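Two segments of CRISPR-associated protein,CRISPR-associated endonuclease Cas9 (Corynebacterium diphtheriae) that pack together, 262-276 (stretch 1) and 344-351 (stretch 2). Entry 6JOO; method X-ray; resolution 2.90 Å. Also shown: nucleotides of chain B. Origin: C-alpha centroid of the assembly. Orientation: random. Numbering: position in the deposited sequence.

Stretch 1, residues 262-276: KASDAFQRYRIAALI
Stretch 2, residues 344-351: PPTHDTNR

The strongest link between the two segments is a salt bridge: Arg-271 NH2 lies 2.9 Å from Asp-348 OD2 (Asp-348 chi1 m). Arginine suits this place because its long side chain (chi1 to chi3 t, t, p) can reach the carboxylate. Arg-271 NH2 also donates a very short hydrogen bond, 2.5 Å, to Gln-268 OE1, one turn earlier. Arg-271 NH1 also approaches U6 of chain B, 3.4 Å from OP1. A second polar tie joins His-347 NE2 to Asp-265 OD2, a well-aligned hydrogen bond of 3.1 Å in the plane of the imidazole; both side chains are t at chi1.

Between these ties sits Gln-268 (m, m, chi3 11°). Gln-268 OE1 accepts a weak but nearly straight bond from Asp-348 N at 3.3 Å, engaging an amide in the first turn of the second helix, just after the N-cap residue His-347. The aliphatic part of Gln-268 packs as well: Gln-268 CB stands 3.8 Å from the centroid of the His-347 ring, over its face, and Gln-268 CG meets Thr-349 CG2 (chi1 144°) at 3.5 Å.

Stretch 1 turns at Ala-263 (phi/psi 60/37), then runs as a helix from Asp-265 through Ile-276. Ser-264 (p) caps it, OG accepting from Phe-267 N at 3.2 Å. Stretch 2 is extended from Pro-344 to Thr-346 and becomes helical at Asp-348. The two segments run antiparallel, with CA separations of 5.4 Å for Ala-263 and Thr-349, 5.0 Å for Gln-268 and His-347, and 5.8 Å for Ile-272 and Pro-345.

Toward the later end of stretch 1, packing is largely apolar. The compact ring of Pro-345 (C-gamma endo) receives Ile-272 (chi1 20°, chi2 87°), CG2 to CG 3.6 Å, and Leu-275 (t, p), CD2 to CD 3.4 Å. At the other end, Ala-263 CB lies 4.2 Å from Thr-349 CB.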

# COMPACT_ATOMS: atom_id res chain seq x y z
N LYS A 262 20.15 -16.66 11.21
CA LYS A 262 21.59 -16.60 11.06
C LYS A 262 22.23 -16.04 12.32
O LYS A 262 21.58 -15.40 13.15
CB LYS A 262 21.98 -15.75 9.85
CG LYS A 262 21.80 -16.45 8.51
CD LYS A 262 22.49 -15.69 7.39
CE LYS A 262 22.34 -16.39 6.05
NZ LYS A 262 23.08 -15.69 4.97
N ALA A 263 23.53 -16.30 12.47
CA ALA A 263 24.27 -15.94 13.68
C ALA A 263 23.69 -16.62 14.91
O ALA A 263 23.63 -16.04 16.00
CB ALA A 263 24.33 -14.42 13.88
N SER A 264 23.24 -17.86 14.74
CA SER A 264 22.85 -18.70 15.86
C SER A 264 23.80 -19.89 15.93
O SER A 264 24.37 -20.31 14.92
CB SER A 264 21.40 -19.20 15.72
OG SER A 264 21.26 -20.05 14.60
N ASP A 265 23.97 -20.43 17.14
CA ASP A 265 24.83 -21.60 17.29
C ASP A 265 24.36 -22.75 16.41
O ASP A 265 25.17 -23.55 15.95
CB ASP A 265 24.89 -22.03 18.76
CG ASP A 265 25.99 -23.05 19.03
OD1 ASP A 265 25.87 -24.20 18.54
OD2 ASP A 265 26.97 -22.71 19.71
N ALA A 266 23.05 -22.82 16.15
CA ALA A 266 22.55 -23.84 15.23
C ALA A 266 23.11 -23.64 13.83
O ALA A 266 23.83 -24.50 13.31
CB ALA A 266 21.02 -23.82 15.21
N PHE A 267 22.81 -22.50 13.21
CA PHE A 267 23.19 -22.28 11.81
C PHE A 267 24.70 -22.25 11.64
O PHE A 267 25.24 -22.82 10.68
CB PHE A 267 22.56 -20.98 11.29
CG PHE A 267 22.95 -20.65 9.87
CD1 PHE A 267 22.34 -21.31 8.81
CD2 PHE A 267 23.91 -19.69 9.60
CE1 PHE A 267 22.69 -21.01 7.51
CE2 PHE A 267 24.26 -19.39 8.29
CZ PHE A 267 23.65 -20.05 7.25
N GLN A 268 25.40 -21.59 12.55
CA GLN A 268 26.85 -21.52 12.45
C GLN A 268 27.47 -22.91 12.54
O GLN A 268 28.32 -23.27 11.71
CB GLN A 268 27.41 -20.60 13.54
CG GLN A 268 26.93 -19.16 13.40
CD GLN A 268 27.69 -18.37 12.36
OE1 GLN A 268 28.46 -18.93 11.58
NE2 GLN A 268 27.50 -17.05 12.34
N ARG A 269 27.04 -23.71 13.51
CA ARG A 269 27.50 -25.09 13.58
C ARG A 269 26.93 -25.92 12.44
O ARG A 269 27.49 -26.97 12.09
CB ARG A 269 27.14 -25.72 14.93
N TYR A 270 25.83 -25.47 11.84
CA TYR A 270 25.30 -26.15 10.67
C TYR A 270 26.08 -25.78 9.42
O TYR A 270 26.34 -26.63 8.57
CB TYR A 270 23.82 -25.82 10.50
CG TYR A 270 23.30 -26.04 9.09
CD1 TYR A 270 22.79 -27.27 8.70
CD2 TYR A 270 23.30 -25.01 8.16
CE1 TYR A 270 22.31 -27.48 7.42
CE2 TYR A 270 22.82 -25.20 6.88
CZ TYR A 270 22.33 -26.44 6.52
OH TYR A 270 21.85 -26.63 5.24
N ARG A 271 26.45 -24.50 9.30
CA ARG A 271 26.99 -24.00 8.04
C ARG A 271 28.31 -24.68 7.68
O ARG A 271 28.50 -25.13 6.54
CB ARG A 271 27.17 -22.48 8.10
CG ARG A 271 27.92 -21.93 6.91
CD ARG A 271 27.79 -20.42 6.80
NE ARG A 271 28.02 -19.73 8.06
CZ ARG A 271 28.40 -18.46 8.16
NH1 ARG A 271 28.61 -17.75 7.06
NH2 ARG A 271 28.59 -17.91 9.35
N ILE A 272 29.23 -24.78 8.64
CA ILE A 272 30.52 -25.41 8.35
C ILE A 272 30.35 -26.91 8.12
O ILE A 272 31.15 -27.52 7.39
CB ILE A 272 31.54 -25.14 9.47
CG1 ILE A 272 30.84 -24.72 10.77
CG2 ILE A 272 32.54 -24.08 9.04
CD1 ILE A 272 30.44 -25.87 11.63
N ALA A 273 29.34 -27.53 8.73
CA ALA A 273 29.07 -28.93 8.43
C ALA A 273 28.65 -29.11 6.98
O ALA A 273 28.93 -30.15 6.38
CB ALA A 273 28.01 -29.49 9.38
N ALA A 274 28.01 -28.10 6.40
CA ALA A 274 27.59 -28.19 5.01
C ALA A 274 28.78 -28.15 4.05
O ALA A 274 28.79 -28.85 3.03
CB ALA A 274 26.60 -27.08 4.68
N LEU A 275 29.80 -27.34 4.36
CA LEU A 275 30.89 -27.16 3.41
C LEU A 275 31.79 -28.39 3.35
O LEU A 275 32.22 -28.79 2.26
CB LEU A 275 31.71 -25.91 3.76
CG LEU A 275 32.79 -25.50 2.75
CD1 LEU A 275 32.33 -25.74 1.31
CD2 LEU A 275 33.17 -24.05 2.93
N ILE A 276 32.08 -29.01 4.50
CA ILE A 276 32.94 -30.19 4.49
C ILE A 276 32.28 -31.32 3.70
O ILE A 276 32.96 -32.05 2.97
CB ILE A 276 33.28 -30.63 5.93
CG1 ILE A 276 32.01 -30.82 6.77
CG2 ILE A 276 34.21 -29.62 6.59
CD1 ILE A 276 32.29 -31.27 8.20
N PRO A 344 37.06 -20.19 4.09
CA PRO A 344 36.23 -21.16 4.81
C PRO A 344 35.37 -20.48 5.85
O PRO A 344 35.68 -19.37 6.31
CB PRO A 344 37.27 -22.09 5.46
CG PRO A 344 38.51 -21.27 5.55
CD PRO A 344 38.50 -20.42 4.32
N PRO A 345 34.28 -21.12 6.27
CA PRO A 345 33.37 -20.51 7.24
C PRO A 345 33.79 -20.84 8.67
O PRO A 345 34.67 -21.67 8.92
CB PRO A 345 32.01 -21.16 6.91
CG PRO A 345 32.33 -22.31 5.93
CD PRO A 345 33.82 -22.46 5.89
N THR A 346 33.14 -20.16 9.61
CA THR A 346 33.48 -20.26 11.02
C THR A 346 32.24 -19.94 11.85
O THR A 346 31.25 -19.40 11.34
CB THR A 346 34.63 -19.32 11.39
OG1 THR A 346 35.51 -19.16 10.27
CG2 THR A 346 35.43 -19.88 12.54
N HIS A 347 32.31 -20.26 13.14
CA HIS A 347 31.28 -19.83 14.10
C HIS A 347 31.45 -18.33 14.29
O HIS A 347 32.08 -17.85 15.23
CB HIS A 347 31.41 -20.60 15.41
CG HIS A 347 30.18 -20.55 16.26
ND1 HIS A 347 29.43 -19.40 16.43
CD2 HIS A 347 29.56 -21.51 17.00
CE1 HIS A 347 28.41 -19.66 17.23
NE2 HIS A 347 28.47 -20.93 17.59
N ASP A 348 30.87 -17.57 13.35
CA ASP A 348 31.19 -16.15 13.23
C ASP A 348 30.71 -15.35 14.44
O ASP A 348 31.39 -14.42 14.89
CB ASP A 348 30.58 -15.59 11.94
CG ASP A 348 31.50 -15.76 10.74
OD1 ASP A 348 32.57 -15.11 10.71
OD2 ASP A 348 31.16 -16.55 9.84
N THR A 349 29.52 -15.67 14.97
CA THR A 349 28.97 -14.90 16.07
C THR A 349 29.85 -15.00 17.32
O THR A 349 30.11 -14.00 17.99
CB THR A 349 27.54 -15.35 16.38
OG1 THR A 349 27.31 -15.28 17.80
CG2 THR A 349 27.32 -16.77 15.91
N ASN A 350 30.32 -16.21 17.64
CA ASN A 350 31.16 -16.38 18.82
C ASN A 350 32.48 -15.64 18.67
O ASN A 350 32.98 -15.05 19.64
CB ASN A 350 31.39 -17.87 19.10
CG ASN A 350 30.19 -18.54 19.73
OD1 ASN A 350 29.23 -17.88 20.13
ND2 ASN A 350 30.23 -19.87 19.84
N ARG A 351 33.07 -15.66 17.47
CA ARG A 351 34.28 -14.88 17.23
C ARG A 351 34.00 -13.39 17.38
O ARG A 351 34.78 -12.66 18.00
CB ARG A 351 34.84 -15.18 15.84
CG ARG A 351 35.04 -16.65 15.53
CD ARG A 351 35.48 -16.85 14.09
NE ARG A 351 36.91 -16.64 13.89
CZ ARG A 351 37.45 -15.53 13.38
NH1 ARG A 351 36.67 -14.53 13.01
NH2 ARG A 351 38.77 -15.44 13.24
P U B 6 25.55 -18.69 4.29
OP1 U B 6 25.54 -18.07 5.64
OP2 U B 6 24.62 -18.21 3.24
O5' U B 6 27.03 -18.55 3.71
C5' U B 6 27.45 -17.35 3.10
C4' U B 6 28.36 -17.62 1.93
O4' U B 6 27.82 -18.70 1.14
C3' U B 6 28.51 -16.47 0.95
O3' U B 6 29.46 -15.51 1.38
C2' U B 6 28.91 -17.19 -0.34
O2' U B 6 30.29 -17.52 -0.32
C1' U B 6 28.10 -18.48 -0.23
N1 U B 6 26.81 -18.40 -0.96
C2 U B 6 26.83 -18.39 -2.34
O2 U B 6 27.85 -18.43 -3.00
N3 U B 6 25.59 -18.33 -2.93
C4 U B 6 24.36 -18.28 -2.29
O4 U B 6 23.33 -18.23 -2.96
C5 U B 6 24.44 -18.30 -0.86
C6 U B 6 25.63 -18.37 -0.26
P A B 5 20.65 -21.93 3.08
OP1 A B 5 20.17 -21.55 4.43
OP2 A B 5 20.13 -21.23 1.88
O5' A B 5 22.24 -21.79 3.06
C5' A B 5 23.03 -22.46 4.03
C4' A B 5 24.49 -22.43 3.67
O4' A B 5 24.72 -23.23 2.48
C3' A B 5 25.06 -21.07 3.31
O3' A B 5 25.35 -20.28 4.45
C2' A B 5 26.28 -21.43 2.48
O2' A B 5 27.35 -21.84 3.32
C1' A B 5 25.77 -22.66 1.72
N9 A B 5 25.25 -22.30 0.39
C8 A B 5 23.94 -22.17 -0.01
N7 A B 5 23.81 -21.84 -1.27
C5 A B 5 25.11 -21.74 -1.73
C6 A B 5 25.64 -21.43 -2.99
N6 A B 5 24.90 -21.13 -4.06
N1 A B 5 26.99 -21.42 -3.12
C2 A B 5 27.74 -21.71 -2.04
N3 A B 5 27.35 -22.02 -0.81
C4 A B 5 26.01 -22.02 -0.72